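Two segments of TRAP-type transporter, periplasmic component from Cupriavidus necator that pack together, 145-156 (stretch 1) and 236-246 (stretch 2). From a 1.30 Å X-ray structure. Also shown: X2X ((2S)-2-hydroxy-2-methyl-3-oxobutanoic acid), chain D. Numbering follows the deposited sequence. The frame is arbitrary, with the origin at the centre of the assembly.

Stretch 1, residues 145-156: VPLAWGENGFRE
Stretch 2 236-246: TWGYVADPLIF

Residues of stretch 1 from Val145 on lie in a β-strand already under way, paired antiparallel with a strand of stretch 2 that continues past Phe246; their N-to-C directions diverge by 149° and their axes approach to 3.8 Å. Trp149 lies opposite Ile245 (CA to CA 4.7 Å), Gly150 opposite Leu244 (4.4 Å, CA to CA) and Glu151 opposite Pro243 (CA to CA 4.1 Å). Gly150 and Leu244 form the narrow ring of a hydrogen-bonded pair, Gly150 N to Leu244 O at 2.8 Å and Leu244 N to Gly150 O at 3.0 Å. Toward the Phe246 end, Leu147 N donates to Phe246 O (2.8 Å) and Phe246 N to Ala148 O (2.9 Å).

A β-bulge then shifts the register by one residue. Asn152 turns to phi/psi -91/-65° and Gly153 to 139/-173°, so that both Asn152 N (2.9 Å) and Gly153 N (3.3 Å) address Asp242 O. At these angles a CB on residue 153 would jam against the preceding carbonyl, which calls for glycine. Beyond the bulge Asp242 N reaches Gly153 O at 3.2 Å, Phe154 faces Ala241 (CA to CA 3.9 Å), and Arg155 N donates to Val240 O at 2.9 Å.

Trp149, Glu151, Phe154, Ala241, Pro243 and Ile245 share one face of the sheet. The Trp149 indole (chi1 m, chi2 91°) packs against aliphatic carbons, CZ3 lying 3.7 Å from Ile245 CG1 and CE3 3.8 Å from Pro243 CB. Phe154 (chi1 -80°, chi2 -81°) presents a ring face to Ala241 CB, 3.7 Å from the ring centroid in a CH-π contact. On the other face, Phe246 (chi1 m, chi2 69°) sets its ring edge beside the backbone of Gly150, with CE1 3.8 Å from Gly150 N. An ideal CB on residue 150 would lie just 3.2 Å from Phe246 CE1, so the missing side chain leaves room for the ring.

Asp242 (chi1 p) joins this pairing to the ligand site. Its OD1 forms a salt bridge with Arg155 NH1 (3.0 Å), while OD2 accepts from Asn152 ND2 (3.0 Å). Arg155, with chi1-chi3 m, t, p and chi4 86°, also directs NH1 to X2X OAF and NH2 to X2X OAE, both at 3.0 Å; Asn152 ND2 adds a weak bond to X2X OAF at 3.1 Å.

Further along, Glu156 (chi1 m, chi2 m) curls back so that OE1 accepts from Gly238 N at 2.8 Å. Gly238 has phi/psi 57/35°, a positive phi that favours glycine. Trp237 (chi1 p, chi2 -10°) donates NE1 to Arg155 O at 3.1 Å.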

# COMPACT_ATOMS: atom_id res chain seq x y z
N VAL A 145 13.86 -1.88 -11.32
CA VAL A 145 13.44 -3.11 -11.97
C VAL A 145 12.37 -3.79 -11.14
O VAL A 145 12.65 -4.28 -10.03
CB VAL A 145 14.62 -4.06 -12.16
CG1 VAL A 145 14.18 -5.34 -12.87
CG2 VAL A 145 15.76 -3.38 -12.94
N PRO A 146 11.12 -3.80 -11.64
CA PRO A 146 10.04 -4.45 -10.90
C PRO A 146 9.96 -5.94 -11.16
O PRO A 146 10.12 -6.36 -12.32
CB PRO A 146 8.79 -3.76 -11.45
CG PRO A 146 9.14 -3.52 -12.89
CD PRO A 146 10.64 -3.24 -12.91
N LEU A 147 9.73 -6.73 -10.13
CA LEU A 147 9.80 -8.18 -10.23
C LEU A 147 8.52 -8.92 -9.84
O LEU A 147 8.28 -10.03 -10.30
CB LEU A 147 10.94 -8.70 -9.36
CG LEU A 147 12.33 -8.20 -9.73
CD1 LEU A 147 13.37 -8.74 -8.75
CD2 LEU A 147 12.73 -8.55 -11.17
N ALA A 148 7.74 -8.36 -8.92
CA ALA A 148 6.54 -9.03 -8.44
C ALA A 148 5.65 -8.07 -7.69
O ALA A 148 6.08 -6.99 -7.28
CB ALA A 148 6.91 -10.18 -7.53
N TRP A 149 4.41 -8.50 -7.52
CA TRP A 149 3.41 -7.79 -6.73
C TRP A 149 3.16 -8.47 -5.40
O TRP A 149 3.09 -9.70 -5.30
CB TRP A 149 2.07 -7.74 -7.48
CG TRP A 149 2.08 -6.98 -8.78
CD1 TRP A 149 2.33 -7.49 -10.02
CD2 TRP A 149 1.85 -5.59 -8.95
NE1 TRP A 149 2.26 -6.49 -10.95
CE2 TRP A 149 1.96 -5.31 -10.33
CE3 TRP A 149 1.54 -4.54 -8.07
CZ2 TRP A 149 1.79 -4.03 -10.85
CZ3 TRP A 149 1.35 -3.28 -8.60
CH2 TRP A 149 1.49 -3.03 -9.98
N GLY A 150 2.98 -7.63 -4.39
CA GLY A 150 2.42 -8.03 -3.10
C GLY A 150 1.21 -7.17 -2.80
O GLY A 150 0.60 -6.58 -3.68
N GLU A 151 0.88 -7.09 -1.52
CA GLU A 151 -0.32 -6.36 -1.09
C GLU A 151 -0.20 -5.80 0.31
O GLU A 151 0.23 -6.48 1.23
CB GLU A 151 -1.52 -7.30 -1.14
CG GLU A 151 -2.86 -6.63 -0.85
CD GLU A 151 -3.99 -7.40 -1.47
OE1 GLU A 151 -3.88 -7.64 -2.68
OE2 GLU A 151 -4.92 -7.82 -0.76
N ASN A 152 -0.61 -4.54 0.47
CA ASN A 152 -0.88 -3.99 1.79
C ASN A 152 -2.37 -4.24 2.05
O ASN A 152 -2.70 -5.05 2.91
CB ASN A 152 -0.49 -2.52 1.84
CG ASN A 152 -0.02 -2.06 3.22
OD1 ASN A 152 0.25 -2.87 4.12
ND2 ASN A 152 0.10 -0.77 3.38
N GLY A 153 -3.24 -3.62 1.27
CA GLY A 153 -4.64 -3.99 1.24
C GLY A 153 -5.58 -2.83 1.17
O GLY A 153 -5.19 -1.70 0.98
N PHE A 154 -6.86 -3.14 1.29
CA PHE A 154 -7.91 -2.11 1.32
C PHE A 154 -7.80 -1.27 2.57
O PHE A 154 -7.72 -1.81 3.70
CB PHE A 154 -9.31 -2.73 1.18
CG PHE A 154 -9.66 -3.07 -0.23
CD1 PHE A 154 -10.11 -2.09 -1.09
CD2 PHE A 154 -9.50 -4.36 -0.70
CE1 PHE A 154 -10.41 -2.39 -2.42
CE2 PHE A 154 -9.79 -4.66 -2.03
CZ PHE A 154 -10.25 -3.67 -2.88
N ARG A 155 -7.77 0.04 2.39
CA ARG A 155 -7.40 0.95 3.46
C ARG A 155 -8.66 1.49 4.14
O ARG A 155 -9.37 2.32 3.59
CB ARG A 155 -6.51 2.08 2.92
CG ARG A 155 -5.24 1.55 2.27
CD ARG A 155 -4.35 2.65 1.72
NE ARG A 155 -3.74 3.49 2.75
CZ ARG A 155 -2.61 3.23 3.39
NH1 ARG A 155 -1.95 2.11 3.17
NH2 ARG A 155 -2.14 4.09 4.28
N GLU A 156 -8.94 0.97 5.34
CA GLU A 156 -10.17 1.27 6.06
C GLU A 156 -9.93 2.45 7.01
O GLU A 156 -8.87 2.52 7.65
CB GLU A 156 -10.66 0.03 6.81
CG GLU A 156 -10.65 -1.27 5.98
CD GLU A 156 -11.47 -1.22 4.71
OE1 GLU A 156 -12.06 -0.18 4.37
OE2 GLU A 156 -11.52 -2.27 4.01
N THR A 236 -15.35 -0.00 7.08
CA THR A 236 -14.70 -0.80 6.07
C THR A 236 -15.12 -0.37 4.66
O THR A 236 -15.59 -1.19 3.86
CB THR A 236 -15.01 -2.27 6.27
OG1 THR A 236 -16.43 -2.45 6.27
CG2 THR A 236 -14.41 -2.78 7.60
N TRP A 237 -14.95 0.90 4.36
CA TRP A 237 -15.39 1.48 3.08
C TRP A 237 -14.60 1.04 1.86
O TRP A 237 -15.07 1.23 0.75
CB TRP A 237 -15.39 2.98 3.19
CG TRP A 237 -14.05 3.66 3.40
CD1 TRP A 237 -12.84 3.09 3.70
CD2 TRP A 237 -13.82 5.06 3.32
NE1 TRP A 237 -11.89 4.06 3.83
CE2 TRP A 237 -12.45 5.28 3.59
CE3 TRP A 237 -14.64 6.17 3.06
CZ2 TRP A 237 -11.89 6.55 3.56
CZ3 TRP A 237 -14.09 7.41 3.04
CH2 TRP A 237 -12.72 7.60 3.30
N GLY A 238 -13.43 0.44 2.04
CA GLY A 238 -12.66 -0.06 0.91
C GLY A 238 -12.33 1.00 -0.12
O GLY A 238 -12.27 0.67 -1.32
N TYR A 239 -12.08 2.25 0.26
CA TYR A 239 -12.03 3.33 -0.72
C TYR A 239 -10.88 3.17 -1.71
O TYR A 239 -11.03 3.49 -2.90
CB TYR A 239 -12.05 4.73 -0.10
CG TYR A 239 -10.74 5.27 0.48
CD1 TYR A 239 -9.96 4.55 1.39
CD2 TYR A 239 -10.34 6.55 0.16
CE1 TYR A 239 -8.79 5.10 1.92
CE2 TYR A 239 -9.21 7.11 0.70
CZ TYR A 239 -8.43 6.38 1.59
OH TYR A 239 -7.31 6.97 2.09
N VAL A 240 -9.73 2.66 -1.24
CA VAL A 240 -8.60 2.35 -2.11
C VAL A 240 -7.92 1.12 -1.54
O VAL A 240 -8.19 0.71 -0.41
CB VAL A 240 -7.55 3.49 -2.13
CG1 VAL A 240 -8.15 4.80 -2.58
CG2 VAL A 240 -6.88 3.64 -0.77
N ALA A 241 -7.00 0.54 -2.30
CA ALA A 241 -6.11 -0.48 -1.78
C ALA A 241 -4.74 -0.25 -2.37
O ALA A 241 -4.62 -0.02 -3.57
CB ALA A 241 -6.58 -1.88 -2.11
N ASP A 242 -3.69 -0.34 -1.55
CA ASP A 242 -2.34 -0.24 -2.06
C ASP A 242 -1.71 -1.62 -2.21
O ASP A 242 -1.54 -2.34 -1.21
CB ASP A 242 -1.43 0.74 -1.26
CG ASP A 242 -1.30 0.44 0.23
OD1 ASP A 242 -2.32 0.15 0.91
OD2 ASP A 242 -0.17 0.63 0.76
N PRO A 243 -1.37 -1.99 -3.44
CA PRO A 243 -0.50 -3.14 -3.63
C PRO A 243 0.91 -2.79 -3.25
O PRO A 243 1.25 -1.63 -3.03
CB PRO A 243 -0.66 -3.45 -5.12
CG PRO A 243 -1.09 -2.18 -5.75
CD PRO A 243 -1.69 -1.31 -4.71
N LEU A 244 1.74 -3.83 -3.18
CA LEU A 244 3.17 -3.67 -2.99
C LEU A 244 3.88 -4.09 -4.25
O LEU A 244 3.36 -4.92 -4.99
CB LEU A 244 3.67 -4.51 -1.81
CG LEU A 244 2.98 -4.32 -0.47
CD1 LEU A 244 3.49 -5.33 0.55
CD2 LEU A 244 3.14 -2.89 0.03
N ILE A 245 5.08 -3.57 -4.46
CA ILE A 245 5.93 -3.99 -5.57
C ILE A 245 7.31 -4.32 -5.04
O ILE A 245 7.90 -3.56 -4.26
CB ILE A 245 6.02 -2.92 -6.68
CG1 ILE A 245 4.61 -2.48 -7.11
CG2 ILE A 245 6.82 -3.44 -7.87
CD1 ILE A 245 4.61 -1.36 -8.14
N PHE A 246 7.81 -5.47 -5.49
CA PHE A 246 9.15 -5.96 -5.21
C PHE A 246 10.06 -5.42 -6.31
O PHE A 246 9.82 -5.69 -7.49
CB PHE A 246 9.16 -7.51 -5.24
CG PHE A 246 8.40 -8.18 -4.13
CD1 PHE A 246 7.03 -8.11 -4.06
CD2 PHE A 246 9.08 -8.92 -3.16
CE1 PHE A 246 6.35 -8.74 -3.06
CE2 PHE A 246 8.39 -9.54 -2.15
CZ PHE A 246 7.05 -9.46 -2.09
OAD X2X D . 2.23 4.80 5.96
CAH X2X D . 1.33 3.91 5.87
OAE X2X D . 0.14 4.13 6.26
CAI X2X D . 1.65 2.57 5.29
CAB X2X D . 2.56 1.85 6.26
OAF X2X D . 0.49 1.88 4.94
CAG X2X D . 2.36 2.86 4.01
OAC X2X D . 3.59 2.82 3.95
CAA X2X D . 1.58 3.23 2.79